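Local coordinates for protein mediator of RNA polymerase II transcription subunit 18 (Schizosaccharomyces pombe, PDB 3C0T) that serves as a subunit of the Mediator complex, a transcriptional coactivator that relays signals from gene-specific regulators to the RNA polymerase II machinery, at residues V19-S23 with G128-F132; L33-Y39 with L56-I62; E119-E123 with S147-S151; E123-G128 with I140-P146. Residue numbers count along the deposited sequence, not the author numbering.

How the contacts relate
Contacts 2 and 4 are the buried pairs, with centres about 10 Å apart. Each joins two antiparallel neighbours of the curled sheet, and they meet where strand 27-41 bonds to strand 118-133, as in Trp36 N to Tyr124 O at 2.8 Å. Strand 118-133 also serves contacts 1 and 3, whose centres lie about 29 Å apart on opposite sides of the chain's centre. The chemistry follows position: main-chain hydrogen bonds with apolar cover in contacts 2 and 4, one tyrosine ring against a helix in the partly buried contact 1, and a salt bridge at the surface in contact 3. Gly128 belongs to contacts 1 and 4, Glu123 to contacts 3 and 4.

Contact 1 (V19-S23 with G128-F132); sequences VNSLS and GLEYF
Tyr131 carries this contact, giving up 92 Å² to helical residues 19-23, while Leu22 (39 Å²) and Val19 (32 Å²) are the helix residues most covered by the strand. Residues 19-23 are regular alpha helix, with phi/psi near -65/-40 and Ser23 N bonded to Val19 O at 2.8 Å. Residues 128-132 are extended. The two axes come within 10.2 Å at an angle of 27°, so helix and strand run roughly the same way, with Val19 nearest Leu129 (CA-CA 8.7 Å) and Leu22 nearest Tyr131 (7.7 Å). That separation is spanned by side chains, and Tyr131, in the m rotamer (chi1 -68°, chi2 83°), projects its ring to the helix. Leu22, also m, lays CB over one face of this ring, 3.9 Å from the centroid and 18° off the normal, a CH-pi contact.

This is alpha/beta packing in which helix 15-25 lies against the curled antiparallel sheet through strand 118-133; Phe199 also packs on Leu22. On the sheet side, Tyr131 touches Pro29 and Val138 of the two flanking strands.

At the far end of the ring, Tyr131 OH and Ser23 OG share a hydrogen bond of 2.8 Å. Val19, with chi1 t, places CG1 3.4 Å from Tyr131 OH and 3.9 Å from Leu129 CD1. Leu129 also takes an m rotamer, its CA-CB bond directed toward the helix.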
# COMPACT_ATOMS: atom_id res chain seq x y z
N VAL A 19 5.23 -17.36 0.71
CA VAL A 19 4.46 -17.26 -0.51
C VAL A 19 3.84 -18.62 -0.83
O VAL A 19 2.67 -18.70 -1.17
CB VAL A 19 5.33 -16.78 -1.69
CG1 VAL A 19 4.57 -16.91 -3.01
CG2 VAL A 19 5.70 -15.32 -1.46
N ASN A 20 4.62 -19.69 -0.71
CA ASN A 20 4.07 -21.02 -0.99
C ASN A 20 2.93 -21.32 -0.00
O ASN A 20 1.92 -21.92 -0.39
CB ASN A 20 5.14 -22.10 -0.90
CG ASN A 20 6.10 -22.08 -2.09
OD1 ASN A 20 5.69 -21.83 -3.23
ND2 ASN A 20 7.37 -22.37 -1.83
N SER A 21 3.09 -20.92 1.26
CA SER A 21 2.04 -21.14 2.25
C SER A 21 0.79 -20.36 1.85
O SER A 21 -0.33 -20.87 1.98
CB SER A 21 2.49 -20.68 3.64
OG SER A 21 3.49 -21.52 4.17
N LEU A 22 0.98 -19.14 1.36
CA LEU A 22 -0.13 -18.30 0.94
C LEU A 22 -0.82 -18.91 -0.27
O LEU A 22 -2.05 -18.81 -0.41
CB LEU A 22 0.35 -16.89 0.61
CG LEU A 22 0.86 -16.00 1.76
CD1 LEU A 22 1.50 -14.74 1.18
CD2 LEU A 22 -0.29 -15.63 2.69
N SER A 23 -0.05 -19.55 -1.14
CA SER A 23 -0.61 -20.17 -2.34
C SER A 23 -1.33 -21.46 -2.00
O SER A 23 -2.23 -21.90 -2.72
CB SER A 23 0.48 -20.47 -3.38
OG SER A 23 0.89 -19.30 -4.05
N GLY A 128 4.82 -6.64 -5.65
CA GLY A 128 4.31 -7.69 -4.79
C GLY A 128 3.28 -8.61 -5.40
O GLY A 128 3.04 -8.59 -6.62
N LEU A 129 2.66 -9.42 -4.54
CA LEU A 129 1.64 -10.37 -4.94
C LEU A 129 0.37 -10.11 -4.16
O LEU A 129 0.41 -9.63 -3.02
CB LEU A 129 2.12 -11.81 -4.66
CG LEU A 129 3.23 -12.34 -5.57
CD1 LEU A 129 3.78 -13.66 -5.02
CD2 LEU A 129 2.68 -12.51 -6.97
N GLU A 130 -0.76 -10.42 -4.77
CA GLU A 130 -2.03 -10.20 -4.10
C GLU A 130 -2.86 -11.47 -4.13
O GLU A 130 -3.00 -12.12 -5.18
CB GLU A 130 -2.78 -9.06 -4.77
CG GLU A 130 -3.65 -8.28 -3.82
CD GLU A 130 -4.19 -7.00 -4.42
OE1 GLU A 130 -4.98 -7.09 -5.39
OE2 GLU A 130 -3.83 -5.90 -3.93
N TYR A 131 -3.39 -11.84 -2.97
CA TYR A 131 -4.23 -13.01 -2.82
C TYR A 131 -5.61 -12.57 -2.33
O TYR A 131 -5.80 -11.40 -2.01
CB TYR A 131 -3.62 -13.99 -1.82
CG TYR A 131 -2.34 -14.65 -2.26
CD1 TYR A 131 -1.11 -14.01 -2.11
CD2 TYR A 131 -2.35 -15.94 -2.78
CE1 TYR A 131 0.08 -14.65 -2.48
CE2 TYR A 131 -1.17 -16.59 -3.15
CZ TYR A 131 0.04 -15.93 -2.99
OH TYR A 131 1.20 -16.59 -3.31
N PHE A 132 -6.56 -13.50 -2.27
CA PHE A 132 -7.91 -13.20 -1.82
C PHE A 132 -8.50 -14.39 -1.07
O PHE A 132 -8.20 -15.54 -1.40
CB PHE A 132 -8.84 -12.88 -3.01
CG PHE A 132 -8.17 -12.14 -4.13
CD1 PHE A 132 -7.36 -12.82 -5.05
CD2 PHE A 132 -8.28 -10.75 -4.23
CE1 PHE A 132 -6.67 -12.11 -6.06
CE2 PHE A 132 -7.60 -10.03 -5.24
CZ PHE A 132 -6.78 -10.72 -6.15

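Contact 2 (L33-Y39 with L56-I62); sequences LEFWVVY and LRLCSNI
Leu58, Val37 and Tyr39 make the apolar centre on one face of an antiparallel strand pair within the curled, barrel-like sheet. Leu58 CD2 lies 3.6 Å from Val37 CG2 and 3.8 Å from Tyr39 CE1; Val37 and Tyr39 are both m. Farther along this face, Phe35 (t) sets CB 3.8 Å from Ile62 CG2, and Ile62 CG1 reaches Leu33 CG at 3.7 Å.

Strands 33-39 and 56-61 approach to 4.6 Å with their directions 153° apart. Phe35-Ser60, Val37-Leu58 and Tyr39-Leu56 are hydrogen-bonded pairs, each with two main-chain bonds: Phe35 N to Ser60 O measures 2.8 Å, Val37 N to Leu58 O 3.0 Å and Tyr39 N to Leu56 O 2.7 Å. The non-hydrogen-bonded pairs Glu34-Asn61, Trp36-Cys59 and Val38-Arg57 alternate with them and direct their side chains to the other face.

There Trp36 (chi1 -71°) lies across Cys59 (chi1 177°): Cys59 CB sits 3.4 Å from the centroid of the six-membered ring, 4° off its normal, and SG 4.0 Å from that of the five-membered ring, a sulfur-aromatic contact. Tyr124 of the next strand also meets this indole. Toward one end, Arg57 offers a guanidinium face to Val38 CG1 and hydrogen-bonds the backbone of the Mediator subunit 8 chain. Toward the other, Glu34 forms a salt bridge with Arg139, and Trp36 NE1 donates to Glu34 OE1 at 3.0 Å.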
# COMPACT_ATOMS: atom_id res chain seq x y z
N LEU A 33 2.33 -4.31 -9.47
CA LEU A 33 3.44 -3.42 -9.80
C LEU A 33 2.79 -2.06 -10.02
O LEU A 33 2.21 -1.80 -11.07
CB LEU A 33 4.18 -3.87 -11.06
CG LEU A 33 5.51 -3.11 -11.20
CD1 LEU A 33 6.46 -3.54 -10.08
CD2 LEU A 33 6.15 -3.39 -12.56
N GLU A 34 2.90 -1.19 -9.01
CA GLU A 34 2.29 0.14 -9.06
C GLU A 34 3.28 1.28 -8.88
O GLU A 34 4.27 1.15 -8.16
CB GLU A 34 1.21 0.26 -7.97
CG GLU A 34 0.24 -0.91 -7.91
CD GLU A 34 -0.60 -0.92 -6.63
OE1 GLU A 34 -0.11 -0.50 -5.56
OE2 GLU A 34 -1.76 -1.38 -6.70
N PHE A 35 3.00 2.40 -9.54
CA PHE A 35 3.84 3.59 -9.40
C PHE A 35 2.98 4.58 -8.61
O PHE A 35 1.87 4.92 -9.02
CB PHE A 35 4.19 4.18 -10.77
CG PHE A 35 5.40 5.07 -10.74
CD1 PHE A 35 6.63 4.62 -11.22
CD2 PHE A 35 5.32 6.35 -10.20
CE1 PHE A 35 7.77 5.43 -11.15
CE2 PHE A 35 6.45 7.17 -10.13
CZ PHE A 35 7.68 6.71 -10.61
N TRP A 36 3.50 5.03 -7.47
CA TRP A 36 2.79 5.98 -6.62
C TRP A 36 3.52 7.31 -6.56
O TRP A 36 4.73 7.35 -6.36
CB TRP A 36 2.68 5.46 -5.18
CG TRP A 36 1.75 4.32 -4.99
CD1 TRP A 36 2.01 3.00 -5.23
CD2 TRP A 36 0.40 4.38 -4.50
NE1 TRP A 36 0.91 2.24 -4.92
CE2 TRP A 36 -0.09 3.06 -4.47
CE3 TRP A 36 -0.44 5.43 -4.09
CZ2 TRP A 36 -1.39 2.75 -4.04
CZ3 TRP A 36 -1.74 5.12 -3.66
CH2 TRP A 36 -2.20 3.79 -3.63
N VAL A 37 2.77 8.39 -6.73
CA VAL A 37 3.34 9.73 -6.62
C VAL A 37 2.41 10.45 -5.63
O VAL A 37 1.19 10.42 -5.77
CB VAL A 37 3.38 10.49 -7.98
CG1 VAL A 37 3.80 9.54 -9.08
CG2 VAL A 37 2.04 11.10 -8.30
N VAL A 38 3.01 11.06 -4.61
CA VAL A 38 2.23 11.75 -3.60
C VAL A 38 2.38 13.26 -3.68
O VAL A 38 3.48 13.77 -3.88
CB VAL A 38 2.65 11.26 -2.20
CG1 VAL A 38 1.81 11.91 -1.12
CG2 VAL A 38 2.53 9.74 -2.13
N TYR A 39 1.26 13.97 -3.54
CA TYR A 39 1.24 15.44 -3.59
C TYR A 39 0.68 16.02 -2.31
O TYR A 39 -0.30 15.53 -1.76
CB TYR A 39 0.39 15.94 -4.76
CG TYR A 39 1.07 15.82 -6.10
CD1 TYR A 39 1.10 14.60 -6.78
CD2 TYR A 39 1.69 16.92 -6.69
CE1 TYR A 39 1.74 14.49 -8.01
CE2 TYR A 39 2.33 16.81 -7.92
CZ TYR A 39 2.35 15.59 -8.57
OH TYR A 39 2.99 15.47 -9.78
N LEU A 56 -2.59 14.03 -1.67
CA LEU A 56 -3.13 13.26 -2.78
C LEU A 56 -2.14 12.18 -3.16
O LEU A 56 -0.98 12.46 -3.48
CB LEU A 56 -3.38 14.19 -3.98
CG LEU A 56 -4.81 14.69 -4.25
CD1 LEU A 56 -5.69 14.52 -3.04
CD2 LEU A 56 -4.74 16.15 -4.67
N ARG A 57 -2.60 10.93 -3.12
CA ARG A 57 -1.77 9.79 -3.44
C ARG A 57 -2.24 9.18 -4.75
O ARG A 57 -3.31 8.58 -4.83
CB ARG A 57 -1.86 8.78 -2.28
CG ARG A 57 -1.43 9.42 -0.97
CD ARG A 57 -1.85 8.65 0.28
NE ARG A 57 -1.51 9.43 1.47
CZ ARG A 57 -0.27 9.59 1.92
NH1 ARG A 57 0.74 9.01 1.29
NH2 ARG A 57 -0.02 10.38 2.96
N LEU A 58 -1.43 9.36 -5.80
CA LEU A 58 -1.78 8.86 -7.12
C LEU A 58 -1.15 7.52 -7.42
O LEU A 58 0.05 7.32 -7.25
CB LEU A 58 -1.36 9.88 -8.18
CG LEU A 58 -2.23 11.13 -8.41
CD1 LEU A 58 -3.10 11.43 -7.23
CD2 LEU A 58 -1.30 12.31 -8.69
N CYS A 59 -1.98 6.59 -7.89
CA CYS A 59 -1.49 5.26 -8.20
C CYS A 59 -1.76 4.86 -9.64
O CYS A 59 -2.89 4.96 -10.13
CB CYS A 59 -2.13 4.23 -7.27
SG CYS A 59 -1.63 2.54 -7.67
N SER A 60 -0.71 4.42 -10.31
CA SER A 60 -0.81 3.97 -11.68
C SER A 60 -0.34 2.53 -11.74
O SER A 60 0.71 2.19 -11.19
CB SER A 60 0.06 4.83 -12.59
OG SER A 60 0.19 4.22 -13.86
N ASN A 61 -1.12 1.68 -12.40
CA ASN A 61 -0.74 0.29 -12.55
C ASN A 61 0.26 0.22 -13.71
O ASN A 61 -0.13 0.29 -14.87
CB ASN A 61 -1.97 -0.56 -12.84
CG ASN A 61 -1.65 -2.03 -13.02
OD1 ASN A 61 -2.54 -2.87 -13.17
ND2 ASN A 61 -0.36 -2.36 -13.00
N ILE A 62 1.54 0.09 -13.39
CA ILE A 62 2.55 0.04 -14.45
C ILE A 62 2.73 -1.36 -15.00
O ILE A 62 3.51 -1.58 -15.93
CB ILE A 62 3.90 0.62 -13.99
CG1 ILE A 62 4.31 0.02 -12.65
CG2 ILE A 62 3.79 2.13 -13.89
CD1 ILE A 62 5.62 0.57 -12.12

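Contact 3 (E119-E123 with S147-S151); sequences EFSHE and SQQRS
Strand residues 119-123 face an irregular loop, 147-151, whose Gln148-Ser151 portion is a type II beta turn closed by Ser151 N to Gln148 O at 2.9 Å. Gln149 (-51/132) and Arg150 (61/27) occupy its central positions. The nearest CA atoms, Glu123 and Arg150, are 7.9 Å apart, so side chains must bridge the gap. In the strand, Ser121 (-104/-69) and His122 form a classic beta bulge opposite Val38.

Glu123, chi1 p and chi2 t, reaches the turn with both carboxylate oxygens. OE2 accepts Arg150 N at 2.7 Å; OE1 accepts Arg150 NE at 2.7 Å and NH2 at 3.0 Å, making a salt bridge. The contact thus anchors the loop after strand 136-146 to strand 118-133 at the protein surface. Arg150 turns its guanidinium back through chi2 55° and chi3 48°, with Glu123 OE1 near the guanidinium plane. Phe120, chi1 176°, flanks this group, its CE1 3.3 Å from Arg150 NH2, and its CE2 lies 3.8 Å from Gln149 OE1.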
# COMPACT_ATOMS: atom_id res chain seq x y z
N GLU A 119 1.76 20.33 -4.51
CA GLU A 119 3.12 20.20 -5.01
C GLU A 119 3.65 18.79 -4.73
O GLU A 119 3.27 18.16 -3.75
CB GLU A 119 4.04 21.25 -4.38
CG GLU A 119 4.15 21.17 -2.87
CD GLU A 119 5.03 22.26 -2.28
OE1 GLU A 119 5.29 22.22 -1.05
OE2 GLU A 119 5.48 23.15 -3.03
N PHE A 120 4.53 18.32 -5.60
CA PHE A 120 5.13 17.00 -5.46
C PHE A 120 5.85 16.79 -4.13
O PHE A 120 6.68 17.60 -3.73
CB PHE A 120 6.12 16.77 -6.61
CG PHE A 120 6.86 15.46 -6.50
CD1 PHE A 120 6.20 14.25 -6.73
CD2 PHE A 120 8.20 15.44 -6.15
CE1 PHE A 120 6.88 13.04 -6.59
CE2 PHE A 120 8.88 14.24 -6.01
CZ PHE A 120 8.22 13.03 -6.23
N SER A 121 5.53 15.70 -3.45
CA SER A 121 6.17 15.37 -2.18
C SER A 121 7.20 14.25 -2.40
O SER A 121 8.40 14.47 -2.30
CB SER A 121 5.13 14.91 -1.16
OG SER A 121 5.77 14.47 0.03
N HIS A 122 6.71 13.05 -2.71
CA HIS A 122 7.58 11.91 -2.95
C HIS A 122 6.90 10.88 -3.84
O HIS A 122 5.71 10.98 -4.14
CB HIS A 122 7.97 11.25 -1.62
CG HIS A 122 6.79 10.83 -0.79
ND1 HIS A 122 5.94 11.75 -0.21
CD2 HIS A 122 6.33 9.61 -0.44
CE1 HIS A 122 5.00 11.10 0.46
NE2 HIS A 122 5.22 9.80 0.34
N GLU A 123 7.67 9.89 -4.27
CA GLU A 123 7.15 8.83 -5.12
C GLU A 123 7.86 7.52 -4.83
O GLU A 123 8.99 7.51 -4.33
CB GLU A 123 7.32 9.18 -6.59
CG GLU A 123 8.78 9.32 -7.03
CD GLU A 123 8.91 9.57 -8.52
OE1 GLU A 123 8.00 10.20 -9.10
OE2 GLU A 123 9.92 9.14 -9.11
N SER A 147 14.94 4.29 -10.46
CA SER A 147 16.34 4.62 -10.66
C SER A 147 16.44 6.03 -11.25
O SER A 147 17.52 6.62 -11.32
CB SER A 147 17.02 3.58 -11.56
OG SER A 147 16.22 3.29 -12.69
N GLN A 148 15.29 6.57 -11.66
CA GLN A 148 15.19 7.91 -12.24
C GLN A 148 13.78 8.41 -11.92
O GLN A 148 12.80 7.69 -12.12
CB GLN A 148 15.38 7.85 -13.76
CG GLN A 148 16.11 9.04 -14.36
CD GLN A 148 17.61 8.94 -14.17
OE1 GLN A 148 18.11 8.88 -13.03
NE2 GLN A 148 18.35 8.94 -15.27
N GLN A 149 13.66 9.64 -11.43
CA GLN A 149 12.34 10.16 -11.08
C GLN A 149 11.30 10.00 -12.20
O GLN A 149 11.55 10.33 -13.35
CB GLN A 149 12.43 11.62 -10.66
CG GLN A 149 11.09 12.21 -10.24
CD GLN A 149 11.23 13.49 -9.43
OE1 GLN A 149 11.77 13.48 -8.32
NE2 GLN A 149 10.73 14.59 -9.98
N ARG A 150 10.13 9.48 -11.83
CA ARG A 150 9.00 9.26 -12.74
C ARG A 150 9.34 8.29 -13.87
O ARG A 150 8.74 8.35 -14.95
CB ARG A 150 8.50 10.59 -13.31
CG ARG A 150 7.01 10.62 -13.67
CD ARG A 150 6.11 10.22 -12.49
NE ARG A 150 6.48 10.93 -11.27
CZ ARG A 150 6.16 12.19 -11.00
NH1 ARG A 150 5.46 12.90 -11.87
NH2 ARG A 150 6.57 12.74 -9.87
N SER A 151 10.29 7.40 -13.62
CA SER A 151 10.71 6.42 -14.61
C SER A 151 10.24 5.01 -14.25
O SER A 151 10.34 4.58 -13.11
CB SER A 151 12.23 6.42 -14.76
OG SER A 151 12.67 5.40 -15.64

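Contact 4 (E123-G128 with I140-P146); sequences EYIIQG and IYQTLIP
Ile140 opens the extended segment 140-146, its O 3.1 Å from Gly128 CA. Tyr141 and Gly128 form a non-hydrogen-bonded pair with CA atoms only 3.9 Å apart; a beta carbon on Gly128 would clash with Tyr141 CB and Ile140 O. Tyr141 (chi1 69°) also brings CD2 to 3.7 Å from Ile126 CG2. Gln142 pairs with Gln127 through two hydrogen bonds, Gln142 N to Gln127 O at 2.7 Å and Gln127 N to Gln142 O at 3.0 Å.

Strands 118-133 and 136-146 form a beta hairpin of the curled sheet; the axes of segments 123-128 and 140-146 approach to 4.5 Å, their directions 139° apart. Thr143 opposes Ile126, with CB 3.7 Å from Ile126 CD1. Apolar side chains of the Mediator subunit 8 chain pack on Tyr141, Thr143 and Tyr124. Leu144 pairs with Ile125, its N 2.6 Å from Ile125 O and its O 2.9 Å from Ile125 N, while CD2 lies 3.5 Å from Gln127 CB. Ile145 CD1 reaches Tyr124 CB at 4.4 Å. Pro146 CG touches Ile125 CD1 at 3.9 Å and Glu123 OE2 at 3.7 Å, an oxygen of the carboxylate salt-bridged to Arg150.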
# COMPACT_ATOMS: atom_id res chain seq x y z
N GLU A 123 7.67 9.89 -4.27
CA GLU A 123 7.15 8.83 -5.12
C GLU A 123 7.86 7.52 -4.83
O GLU A 123 8.99 7.51 -4.33
CB GLU A 123 7.32 9.18 -6.59
CG GLU A 123 8.78 9.32 -7.03
CD GLU A 123 8.91 9.57 -8.52
OE1 GLU A 123 8.00 10.20 -9.10
OE2 GLU A 123 9.92 9.14 -9.11
N TYR A 124 7.19 6.42 -5.14
CA TYR A 124 7.79 5.11 -4.94
C TYR A 124 7.06 4.08 -5.77
O TYR A 124 6.03 4.36 -6.40
CB TYR A 124 7.77 4.69 -3.45
CG TYR A 124 6.41 4.79 -2.79
CD1 TYR A 124 5.95 5.99 -2.28
CD2 TYR A 124 5.57 3.67 -2.72
CE1 TYR A 124 4.69 6.10 -1.71
CE2 TYR A 124 4.31 3.76 -2.15
CZ TYR A 124 3.87 4.98 -1.65
OH TYR A 124 2.62 5.09 -1.07
N ILE A 125 7.60 2.87 -5.77
CA ILE A 125 7.04 1.78 -6.54
C ILE A 125 6.70 0.62 -5.61
O ILE A 125 7.43 0.34 -4.66
CB ILE A 125 8.06 1.32 -7.61
CG1 ILE A 125 8.11 2.36 -8.73
CG2 ILE A 125 7.69 -0.07 -8.14
CD1 ILE A 125 9.17 2.10 -9.78
N ILE A 126 5.57 -0.03 -5.87
CA ILE A 126 5.16 -1.18 -5.07
C ILE A 126 5.25 -2.42 -5.93
O ILE A 126 4.67 -2.49 -7.03
CB ILE A 126 3.71 -1.07 -4.53
CG1 ILE A 126 3.58 0.10 -3.54
CG2 ILE A 126 3.32 -2.36 -3.82
CD1 ILE A 126 4.55 0.04 -2.38
N GLN A 127 5.99 -3.40 -5.42
CA GLN A 127 6.21 -4.68 -6.08
C GLN A 127 5.67 -5.76 -5.15
O GLN A 127 6.05 -5.80 -3.97
CB GLN A 127 7.71 -4.89 -6.28
CG GLN A 127 8.10 -6.30 -6.71
CD GLN A 127 9.56 -6.62 -6.41
OE1 GLN A 127 10.27 -7.17 -7.25
NE2 GLN A 127 10.02 -6.28 -5.22
N GLY A 128 4.82 -6.64 -5.65
CA GLY A 128 4.31 -7.69 -4.79
C GLY A 128 3.28 -8.61 -5.40
O GLY A 128 3.04 -8.59 -6.62
N ILE A 140 1.34 -9.01 -0.28
CA ILE A 140 2.68 -9.13 0.28
C ILE A 140 3.53 -8.33 -0.71
O ILE A 140 3.58 -8.65 -1.90
CB ILE A 140 3.14 -10.62 0.39
CG1 ILE A 140 4.52 -10.69 1.04
CG2 ILE A 140 3.12 -11.29 -0.97
CD1 ILE A 140 4.91 -12.09 1.48
N TYR A 141 4.17 -7.28 -0.23
CA TYR A 141 4.92 -6.41 -1.13
C TYR A 141 6.18 -5.79 -0.58
O TYR A 141 6.48 -5.87 0.61
CB TYR A 141 4.02 -5.26 -1.60
CG TYR A 141 3.68 -4.27 -0.50
CD1 TYR A 141 2.65 -4.53 0.40
CD2 TYR A 141 4.40 -3.08 -0.36
CE1 TYR A 141 2.33 -3.62 1.42
CE2 TYR A 141 4.09 -2.17 0.66
CZ TYR A 141 3.06 -2.44 1.54
OH TYR A 141 2.75 -1.54 2.54
N GLN A 142 6.90 -5.13 -1.48
CA GLN A 142 8.13 -4.45 -1.15
C GLN A 142 8.02 -3.06 -1.75
O GLN A 142 7.46 -2.91 -2.85
CB GLN A 142 9.30 -5.20 -1.77
CG GLN A 142 10.60 -5.05 -1.00
CD GLN A 142 11.56 -6.16 -1.32
OE1 GLN A 142 12.03 -6.30 -2.46
NE2 GLN A 142 11.86 -6.99 -0.31
N THR A 143 8.49 -2.03 -1.06
CA THR A 143 8.39 -0.71 -1.65
C THR A 143 9.77 -0.34 -2.21
O THR A 143 10.79 -0.38 -1.51
CB THR A 143 7.82 0.35 -0.64
OG1 THR A 143 8.86 1.21 -0.18
CG2 THR A 143 7.16 -0.33 0.52
N LEU A 144 9.77 -0.02 -3.50
CA LEU A 144 10.98 0.31 -4.23
C LEU A 144 11.12 1.77 -4.61
O LEU A 144 10.20 2.56 -4.44
CB LEU A 144 11.04 -0.57 -5.48
CG LEU A 144 11.56 -2.01 -5.38
CD1 LEU A 144 11.70 -2.47 -3.93
CD2 LEU A 144 10.64 -2.93 -6.16
N ILE A 145 12.29 2.12 -5.14
CA ILE A 145 12.61 3.48 -5.55
C ILE A 145 13.06 3.48 -7.00
O ILE A 145 13.94 2.71 -7.38
CB ILE A 145 13.77 4.06 -4.68
CG1 ILE A 145 13.40 4.01 -3.20
CG2 ILE A 145 14.08 5.50 -5.09
CD1 ILE A 145 12.14 4.79 -2.87
N PRO A 146 12.45 4.33 -7.84
CA PRO A 146 12.81 4.40 -9.27
C PRO A 146 14.29 4.78 -9.41
O PRO A 146 14.84 5.50 -8.57
CB PRO A 146 11.91 5.52 -9.80
CG PRO A 146 10.76 5.53 -8.86
CD PRO A 146 11.39 5.30 -7.52